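Local coordinates for protein prolyl-ACP dehydrogenase (Oscillatoria sp., PDB 4IRN) that oxidises a prolyl group carried on an acyl carrier protein in the biosynthesis of the cyanotoxin anatoxin-a, with FAD as cofactor, at residues A[214-222]-A[260-271]; A[100-109]-A[333-344]. All coordinates share one frame; numbering follows the deposited sequence.

Interaction 1 (A[214-222]-A[260-271]); sequences GKEGLTTFM and NRLGEEGTGLAI
Phe-221 and Arg-261 face each other as an antiparallel non-hydrogen-bonded pair, CA to CA 4.4 Å, where the short, weakly bonded strand 261-262 lies beside strand 218-224 at the margin of a mixed sheet in the middle beta domain of the acyl-CoA dehydrogenase fold. Beside this pair, Met-222 N donates to Asn-260 O at 2.8 Å, and Leu-262 N donates to Thr-220 O at 2.9 Å. The strands then part: a water accepts from Thr-220 N and donates to the carbonyl oxygens of Leu-262 and Glu-264. Past the type II turn from Glu-264 to Thr-267, Gly-268 N donates to Leu-218 O, and with no side chain on Gly-268 the two backbones lie close.

Phe-221 and Thr-219 share one side with Arg-261; the side chain of Arg-261 leaves with CG anti to the backbone N (chi1 177°), which sets CG 3.7 Å from Phe-221 CE1, obliquely to the ring. Beyond the aliphatic part, Arg-261 NE binds Gly-263 O and NH1 reaches Tyr-185. On the other side, Thr-220 and Leu-262 lie side by side, and Leu-262 CD1 meets Met-222 SD at 3.9 Å; Leu-135 of helix 118-138 touches both Leu-262 and Met-222. Asn-260 ND2 returns to Met-222 O and also bonds Tyr-147 OH. From the strand, Thr-219 OG1, held beside its own backbone N, accepts from Gly-266 N of the turn at 3.2 Å.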
# COMPACT_ATOMS: atom_id res chain seq x y z
N GLY A 214 32.37 -24.28 -5.73
CA GLY A 214 31.18 -23.45 -5.56
C GLY A 214 30.32 -23.46 -6.81
O GLY A 214 29.94 -24.53 -7.29
N LYS A 215 30.05 -22.26 -7.36
CA LYS A 215 29.27 -22.01 -8.58
C LYS A 215 29.79 -22.81 -9.78
O LYS A 215 29.01 -23.34 -10.56
CB LYS A 215 29.32 -20.52 -8.93
CG LYS A 215 28.33 -19.64 -8.20
CD LYS A 215 27.79 -18.56 -9.15
CE LYS A 215 28.41 -17.20 -9.03
NZ LYS A 215 28.46 -16.54 -10.37
N GLU A 216 31.12 -22.89 -9.90
CA GLU A 216 31.79 -23.58 -11.00
C GLU A 216 31.73 -25.11 -10.90
O GLU A 216 32.10 -25.79 -11.86
CB GLU A 216 33.26 -23.09 -11.16
CG GLU A 216 33.54 -21.58 -11.09
CD GLU A 216 32.64 -20.60 -11.82
OE1 GLU A 216 32.44 -20.77 -13.05
OE2 GLU A 216 32.14 -19.66 -11.17
N GLY A 217 31.29 -25.63 -9.76
CA GLY A 217 31.20 -27.07 -9.53
C GLY A 217 29.84 -27.70 -9.80
O GLY A 217 29.74 -28.93 -9.83
N LEU A 218 28.80 -26.87 -9.99
CA LEU A 218 27.41 -27.27 -10.23
C LEU A 218 27.23 -28.07 -11.52
O LEU A 218 27.67 -27.62 -12.58
CB LEU A 218 26.48 -26.04 -10.21
CG LEU A 218 25.85 -25.65 -8.87
CD1 LEU A 218 26.85 -25.00 -7.96
CD2 LEU A 218 24.73 -24.67 -9.06
N THR A 219 26.59 -29.25 -11.45
CA THR A 219 26.35 -30.15 -12.58
C THR A 219 24.95 -30.77 -12.48
O THR A 219 24.49 -31.06 -11.37
CB THR A 219 27.50 -31.19 -12.67
OG1 THR A 219 28.77 -30.54 -12.53
CG2 THR A 219 27.49 -31.97 -13.97
N THR A 220 24.27 -30.99 -13.63
CA THR A 220 22.92 -31.57 -13.73
C THR A 220 22.96 -33.04 -14.18
O THR A 220 23.75 -33.39 -15.06
CB THR A 220 22.03 -30.72 -14.64
OG1 THR A 220 22.29 -29.33 -14.40
CG2 THR A 220 20.54 -31.02 -14.47
N PHE A 221 22.10 -33.89 -13.57
CA PHE A 221 21.99 -35.32 -13.86
C PHE A 221 20.53 -35.74 -14.04
O PHE A 221 19.65 -35.23 -13.34
CB PHE A 221 22.64 -36.15 -12.74
CG PHE A 221 24.11 -35.84 -12.54
CD1 PHE A 221 25.09 -36.50 -13.28
CD2 PHE A 221 24.51 -34.89 -11.60
CE1 PHE A 221 26.44 -36.19 -13.11
CE2 PHE A 221 25.86 -34.57 -11.44
CZ PHE A 221 26.82 -35.23 -12.19
N MET A 222 20.29 -36.67 -14.98
CA MET A 222 18.95 -37.20 -15.27
C MET A 222 18.87 -38.62 -14.76
O MET A 222 19.52 -39.51 -15.30
CB MET A 222 18.62 -37.13 -16.77
CG MET A 222 18.68 -35.73 -17.32
SD MET A 222 18.35 -35.60 -19.08
CE MET A 222 19.86 -36.25 -19.73
N ASN A 260 23.90 -39.84 -18.99
CA ASN A 260 22.68 -39.24 -18.44
C ASN A 260 22.93 -37.90 -17.72
O ASN A 260 22.02 -37.34 -17.13
CB ASN A 260 21.91 -40.24 -17.58
CG ASN A 260 20.74 -40.89 -18.28
OD1 ASN A 260 20.76 -41.16 -19.48
ND2 ASN A 260 19.69 -41.20 -17.53
N ARG A 261 24.16 -37.38 -17.84
CA ARG A 261 24.56 -36.09 -17.29
C ARG A 261 24.17 -35.01 -18.29
O ARG A 261 24.62 -35.04 -19.43
CB ARG A 261 26.09 -36.08 -17.02
CG ARG A 261 26.67 -34.78 -16.51
CD ARG A 261 28.18 -34.76 -16.56
NE ARG A 261 28.63 -34.62 -17.94
CZ ARG A 261 29.81 -35.00 -18.40
NH1 ARG A 261 30.66 -35.66 -17.61
NH2 ARG A 261 30.13 -34.81 -19.66
N LEU A 262 23.32 -34.07 -17.88
CA LEU A 262 22.86 -32.98 -18.74
C LEU A 262 23.94 -31.89 -18.78
O LEU A 262 24.30 -31.34 -17.73
CB LEU A 262 21.51 -32.42 -18.26
CG LEU A 262 20.74 -31.55 -19.25
CD1 LEU A 262 20.17 -32.37 -20.38
CD2 LEU A 262 19.62 -30.83 -18.54
N GLY A 263 24.50 -31.68 -19.98
CA GLY A 263 25.58 -30.74 -20.21
C GLY A 263 26.91 -31.23 -19.66
O GLY A 263 27.01 -32.32 -19.11
N GLU A 264 27.96 -30.40 -19.81
CA GLU A 264 29.30 -30.72 -19.32
C GLU A 264 29.39 -30.45 -17.81
O GLU A 264 28.47 -29.85 -17.23
CB GLU A 264 30.36 -29.91 -20.08
CG GLU A 264 30.64 -30.38 -21.50
CD GLU A 264 31.28 -31.75 -21.69
OE1 GLU A 264 31.99 -32.22 -20.77
OE2 GLU A 264 31.10 -32.34 -22.78
N GLU A 265 30.50 -30.89 -17.18
CA GLU A 265 30.78 -30.64 -15.76
C GLU A 265 30.94 -29.13 -15.57
O GLU A 265 31.72 -28.49 -16.30
CB GLU A 265 32.07 -31.35 -15.33
CG GLU A 265 31.90 -32.81 -14.95
CD GLU A 265 33.13 -33.50 -14.38
OE1 GLU A 265 34.19 -32.85 -14.29
OE2 GLU A 265 33.03 -34.71 -14.03
N GLY A 266 30.17 -28.57 -14.64
CA GLY A 266 30.22 -27.15 -14.32
C GLY A 266 29.18 -26.30 -15.02
O GLY A 266 29.07 -25.11 -14.71
N THR A 267 28.39 -26.90 -15.96
CA THR A 267 27.34 -26.21 -16.73
C THR A 267 26.02 -26.04 -15.92
O THR A 267 25.14 -25.27 -16.33
CB THR A 267 27.08 -26.91 -18.10
OG1 THR A 267 28.29 -27.32 -18.75
CG2 THR A 267 26.26 -26.05 -19.08
N GLY A 268 25.91 -26.74 -14.79
CA GLY A 268 24.74 -26.74 -13.90
C GLY A 268 24.12 -25.40 -13.59
O GLY A 268 22.91 -25.29 -13.52
N LEU A 269 24.92 -24.36 -13.39
CA LEU A 269 24.44 -23.01 -13.13
C LEU A 269 23.72 -22.43 -14.36
O LEU A 269 22.59 -21.92 -14.23
CB LEU A 269 25.61 -22.10 -12.68
CG LEU A 269 25.30 -20.60 -12.53
CD1 LEU A 269 24.41 -20.33 -11.34
CD2 LEU A 269 26.56 -19.77 -12.46
N ALA A 270 24.37 -22.51 -15.56
CA ALA A 270 23.81 -22.05 -16.82
C ALA A 270 22.47 -22.75 -17.10
O ALA A 270 21.53 -22.12 -17.58
CB ALA A 270 24.79 -22.30 -17.96
N ILE A 271 22.39 -24.04 -16.75
CA ILE A 271 21.19 -24.84 -16.92
C ILE A 271 20.09 -24.36 -15.96
O ILE A 271 18.96 -24.18 -16.38
CB ILE A 271 21.50 -26.38 -16.82
CG1 ILE A 271 22.56 -26.80 -17.87
CG2 ILE A 271 20.23 -27.22 -17.00
CD1 ILE A 271 22.91 -28.29 -17.92
O HOH W 1 25.83 -29.95 -16.05

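Interaction 2 (A[100-109]-A[333-344]); sequences DILTTAYALQ and KAYLYKVAWMKE
Leu-102 and Ala-340 mark the nearest backbone approach, CA to CA 5.1 Å, of two nearly antiparallel helices, 101-109 and 333-344, whose axes pass 8.5 Å apart at 149°; the pair joins the N-terminal and C-terminal helical parts of the acyl-CoA dehydrogenase fold. Small residues allow this: Ala-105 CB and Ala-340 CB meet at 4.0 Å, with Ile-101 CG2 and Leu-102 CD2 also against Ala-340 CB. Leu-102 spreads its two methyls, CD2 at the edge of the Tyr-337 ring and CD1 beside Trp-341 CD1.

Tyr-337 is a knob in a hole formed by Leu-102, Ala-105, Tyr-106 and Gln-109. With CG beside the backbone N (chi1 -61°), its ring reaches across so that OH arrives at the edge of the Tyr-106 ring, 3.4 Å from CD1.

At the other end, Glu-344, bent at chi2 (58°), turns its carboxylate back to the start of helix 101-109. Ile-101 N donates to Glu-344 OE1 at 2.9 Å, from above the carboxylate plane. Asp-100 is the N-cap there, its OD2 taking Thr-103 N, so two acids serve one helix start; the helix dipole would probably favour their negative charge, offsetting in part the repulsion expected between Asp-100 OD2 and Glu-344 OE1, 4.8 Å apart.

Trp-40 stacks on Tyr-106 and meets Tyr-337 edge-to-face. Ile-101 packs on Trp-278 and Phe-282 of helix 268-282, while Ala-285 of helix 285-304 lies against Leu-336.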
# COMPACT_ATOMS: atom_id res chain seq x y z
N ASP A 100 4.71 -21.50 -31.28
CA ASP A 100 5.53 -20.36 -30.93
C ASP A 100 5.16 -19.96 -29.49
O ASP A 100 4.04 -20.25 -29.04
CB ASP A 100 5.37 -19.19 -31.91
CG ASP A 100 3.99 -18.58 -31.94
OD1 ASP A 100 3.11 -19.13 -32.66
OD2 ASP A 100 3.79 -17.55 -31.27
N ILE A 101 6.11 -19.37 -28.75
CA ILE A 101 5.97 -18.99 -27.34
C ILE A 101 4.76 -18.10 -27.07
O ILE A 101 4.01 -18.38 -26.13
CB ILE A 101 7.28 -18.39 -26.76
CG1 ILE A 101 8.53 -19.25 -27.10
CG2 ILE A 101 7.16 -18.14 -25.26
CD1 ILE A 101 8.53 -20.76 -26.71
N LEU A 102 4.55 -17.05 -27.90
CA LEU A 102 3.41 -16.14 -27.75
C LEU A 102 2.06 -16.87 -27.81
O LEU A 102 1.17 -16.58 -27.01
CB LEU A 102 3.49 -14.97 -28.72
CG LEU A 102 4.47 -13.86 -28.30
CD1 LEU A 102 5.12 -13.21 -29.52
CD2 LEU A 102 3.80 -12.83 -27.37
N THR A 103 1.93 -17.87 -28.71
CA THR A 103 0.74 -18.71 -28.85
C THR A 103 0.63 -19.62 -27.63
O THR A 103 -0.47 -19.78 -27.10
CB THR A 103 0.75 -19.48 -30.19
OG1 THR A 103 0.89 -18.54 -31.26
CG2 THR A 103 -0.51 -20.31 -30.40
N THR A 104 1.76 -20.21 -27.19
CA THR A 104 1.85 -21.11 -26.03
C THR A 104 1.36 -20.38 -24.76
O THR A 104 0.52 -20.93 -24.05
CB THR A 104 3.28 -21.68 -25.89
OG1 THR A 104 3.74 -22.17 -27.14
CG2 THR A 104 3.38 -22.78 -24.85
N ALA A 105 1.83 -19.13 -24.53
CA ALA A 105 1.45 -18.29 -23.39
C ALA A 105 -0.03 -17.92 -23.43
O ALA A 105 -0.71 -17.98 -22.40
CB ALA A 105 2.31 -17.04 -23.35
N TYR A 106 -0.54 -17.57 -24.62
CA TYR A 106 -1.95 -17.22 -24.86
C TYR A 106 -2.87 -18.42 -24.56
O TYR A 106 -3.89 -18.26 -23.90
CB TYR A 106 -2.13 -16.73 -26.30
CG TYR A 106 -3.43 -16.00 -26.57
CD1 TYR A 106 -3.82 -14.92 -25.79
CD2 TYR A 106 -4.23 -16.34 -27.66
CE1 TYR A 106 -4.99 -14.21 -26.07
CE2 TYR A 106 -5.41 -15.65 -27.95
CZ TYR A 106 -5.78 -14.58 -27.15
OH TYR A 106 -6.94 -13.90 -27.42
N ALA A 107 -2.47 -19.63 -25.03
CA ALA A 107 -3.19 -20.89 -24.83
C ALA A 107 -3.15 -21.30 -23.36
O ALA A 107 -4.15 -21.80 -22.85
CB ALA A 107 -2.59 -21.99 -25.70
N LEU A 108 -2.01 -21.04 -22.66
CA LEU A 108 -1.86 -21.32 -21.21
C LEU A 108 -2.78 -20.41 -20.40
O LEU A 108 -3.36 -20.85 -19.40
CB LEU A 108 -0.41 -21.15 -20.72
CG LEU A 108 0.65 -22.16 -21.17
CD1 LEU A 108 2.03 -21.67 -20.83
CD2 LEU A 108 0.42 -23.53 -20.58
N GLN A 109 -2.94 -19.09 -20.87
CA GLN A 109 -3.85 -18.14 -20.25
C GLN A 109 -5.27 -18.72 -20.34
O GLN A 109 -5.97 -18.77 -19.33
CB GLN A 109 -3.77 -16.76 -20.93
CG GLN A 109 -4.21 -15.60 -20.06
CD GLN A 109 -5.68 -15.26 -20.19
OE1 GLN A 109 -6.38 -15.77 -21.07
NE2 GLN A 109 -6.15 -14.35 -19.36
N LYS A 333 -0.85 -9.42 -17.98
CA LYS A 333 -0.84 -9.75 -19.41
C LYS A 333 0.39 -9.12 -20.08
O LYS A 333 1.11 -9.80 -20.81
CB LYS A 333 -2.14 -9.27 -20.10
CG LYS A 333 -3.33 -10.20 -19.90
CD LYS A 333 -4.59 -9.61 -20.52
CE LYS A 333 -5.81 -10.49 -20.31
NZ LYS A 333 -7.04 -9.90 -20.92
N ALA A 334 0.67 -7.84 -19.76
CA ALA A 334 1.84 -7.12 -20.26
C ALA A 334 3.18 -7.78 -19.89
O ALA A 334 4.04 -7.93 -20.77
CB ALA A 334 1.80 -5.69 -19.76
N TYR A 335 3.35 -8.22 -18.62
CA TYR A 335 4.58 -8.87 -18.16
C TYR A 335 4.76 -10.22 -18.80
O TYR A 335 5.89 -10.58 -19.16
CB TYR A 335 4.64 -9.01 -16.63
CG TYR A 335 5.09 -7.76 -15.92
CD1 TYR A 335 6.41 -7.30 -16.02
CD2 TYR A 335 4.22 -7.04 -15.10
CE1 TYR A 335 6.83 -6.14 -15.38
CE2 TYR A 335 4.63 -5.88 -14.44
CZ TYR A 335 5.94 -5.42 -14.60
OH TYR A 335 6.33 -4.27 -13.95
N LEU A 336 3.65 -10.98 -18.96
CA LEU A 336 3.64 -12.31 -19.56
C LEU A 336 3.99 -12.25 -21.05
O LEU A 336 4.80 -13.06 -21.51
CB LEU A 336 2.27 -12.99 -19.35
CG LEU A 336 2.07 -14.36 -20.00
CD1 LEU A 336 3.06 -15.39 -19.46
CD2 LEU A 336 0.64 -14.82 -19.86
N TYR A 337 3.37 -11.32 -21.79
CA TYR A 337 3.60 -11.17 -23.23
C TYR A 337 4.92 -10.58 -23.65
O TYR A 337 5.35 -10.85 -24.77
CB TYR A 337 2.37 -10.62 -23.96
CG TYR A 337 1.22 -11.58 -23.79
CD1 TYR A 337 1.26 -12.85 -24.36
CD2 TYR A 337 0.14 -11.29 -22.96
CE1 TYR A 337 0.30 -13.80 -24.10
CE2 TYR A 337 -0.87 -12.22 -22.73
CZ TYR A 337 -0.79 -13.47 -23.33
OH TYR A 337 -1.77 -14.39 -23.12
N LYS A 338 5.60 -9.86 -22.75
CA LYS A 338 6.94 -9.33 -23.01
C LYS A 338 7.96 -10.50 -23.00
O LYS A 338 8.75 -10.62 -23.93
CB LYS A 338 7.31 -8.23 -21.98
CG LYS A 338 8.74 -7.72 -22.08
CD LYS A 338 8.95 -6.47 -22.95
CE LYS A 338 10.42 -6.14 -23.07
NZ LYS A 338 10.74 -4.75 -22.62
N VAL A 339 7.93 -11.33 -21.94
CA VAL A 339 8.79 -12.51 -21.76
C VAL A 339 8.58 -13.49 -22.92
O VAL A 339 9.56 -13.97 -23.50
CB VAL A 339 8.57 -13.20 -20.38
CG1 VAL A 339 9.48 -14.40 -20.21
CG2 VAL A 339 8.79 -12.23 -19.24
N ALA A 340 7.30 -13.77 -23.25
CA ALA A 340 6.89 -14.65 -24.34
C ALA A 340 7.49 -14.20 -25.66
O ALA A 340 8.04 -15.03 -26.38
CB ALA A 340 5.37 -14.72 -24.44
N TRP A 341 7.47 -12.88 -25.94
CA TRP A 341 8.03 -12.29 -27.15
C TRP A 341 9.56 -12.45 -27.17
O TRP A 341 10.11 -12.96 -28.15
CB TRP A 341 7.64 -10.80 -27.27
CG TRP A 341 8.08 -10.16 -28.55
CD1 TRP A 341 7.42 -10.17 -29.74
CD2 TRP A 341 9.31 -9.46 -28.79
NE1 TRP A 341 8.14 -9.50 -30.70
CE2 TRP A 341 9.31 -9.06 -30.14
CE3 TRP A 341 10.42 -9.13 -27.98
CZ2 TRP A 341 10.36 -8.32 -30.71
CZ3 TRP A 341 11.47 -8.41 -28.55
CH2 TRP A 341 11.43 -8.01 -29.89
N MET A 342 10.23 -12.04 -26.08
CA MET A 342 11.69 -12.11 -25.93
C MET A 342 12.25 -13.52 -26.10
O MET A 342 13.22 -13.69 -26.82
CB MET A 342 12.10 -11.54 -24.57
CG MET A 342 12.01 -10.04 -24.50
SD MET A 342 12.77 -9.45 -22.98
CE MET A 342 14.48 -9.43 -23.49
N LYS A 343 11.62 -14.52 -25.43
CA LYS A 343 12.02 -15.93 -25.52
C LYS A 343 11.77 -16.51 -26.92
O LYS A 343 12.55 -17.37 -27.36
CB LYS A 343 11.38 -16.78 -24.41
CG LYS A 343 12.20 -16.85 -23.12
CD LYS A 343 13.64 -17.34 -23.35
CE LYS A 343 14.22 -17.98 -22.12
NZ LYS A 343 15.55 -18.59 -22.40
N GLU A 344 10.73 -16.02 -27.62
CA GLU A 344 10.41 -16.42 -28.99
C GLU A 344 11.52 -15.90 -29.91
O GLU A 344 11.98 -16.64 -30.78
CB GLU A 344 9.02 -15.90 -29.40
CG GLU A 344 8.56 -16.21 -30.83
CD GLU A 344 8.49 -17.65 -31.30
OE1 GLU A 344 8.37 -18.56 -30.45
OE2 GLU A 344 8.48 -17.85 -32.54

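In the fold
Interaction 1 belongs to the beta domain and interaction 2 to the helical body; their centres are 28 Å apart and their nearest atoms about 8 Å, without touching. Both are partly buried, but interaction 1 lies further from the centre of the chain. Helix 268-282 links them: its first residues belong to 260-271, and further on it presents Trp-278 and Phe-282 to 100-109 and 333-344. Chemistry follows place. The strand and turn contact depends mainly on backbone bonds and a water, whereas the helix pair relies on apolar and aromatic side chains with one hydrogen bond across. The side chain of Thr-220 lies about 11 Å from a bound FAD; interaction 2 lies away from the known binding sites.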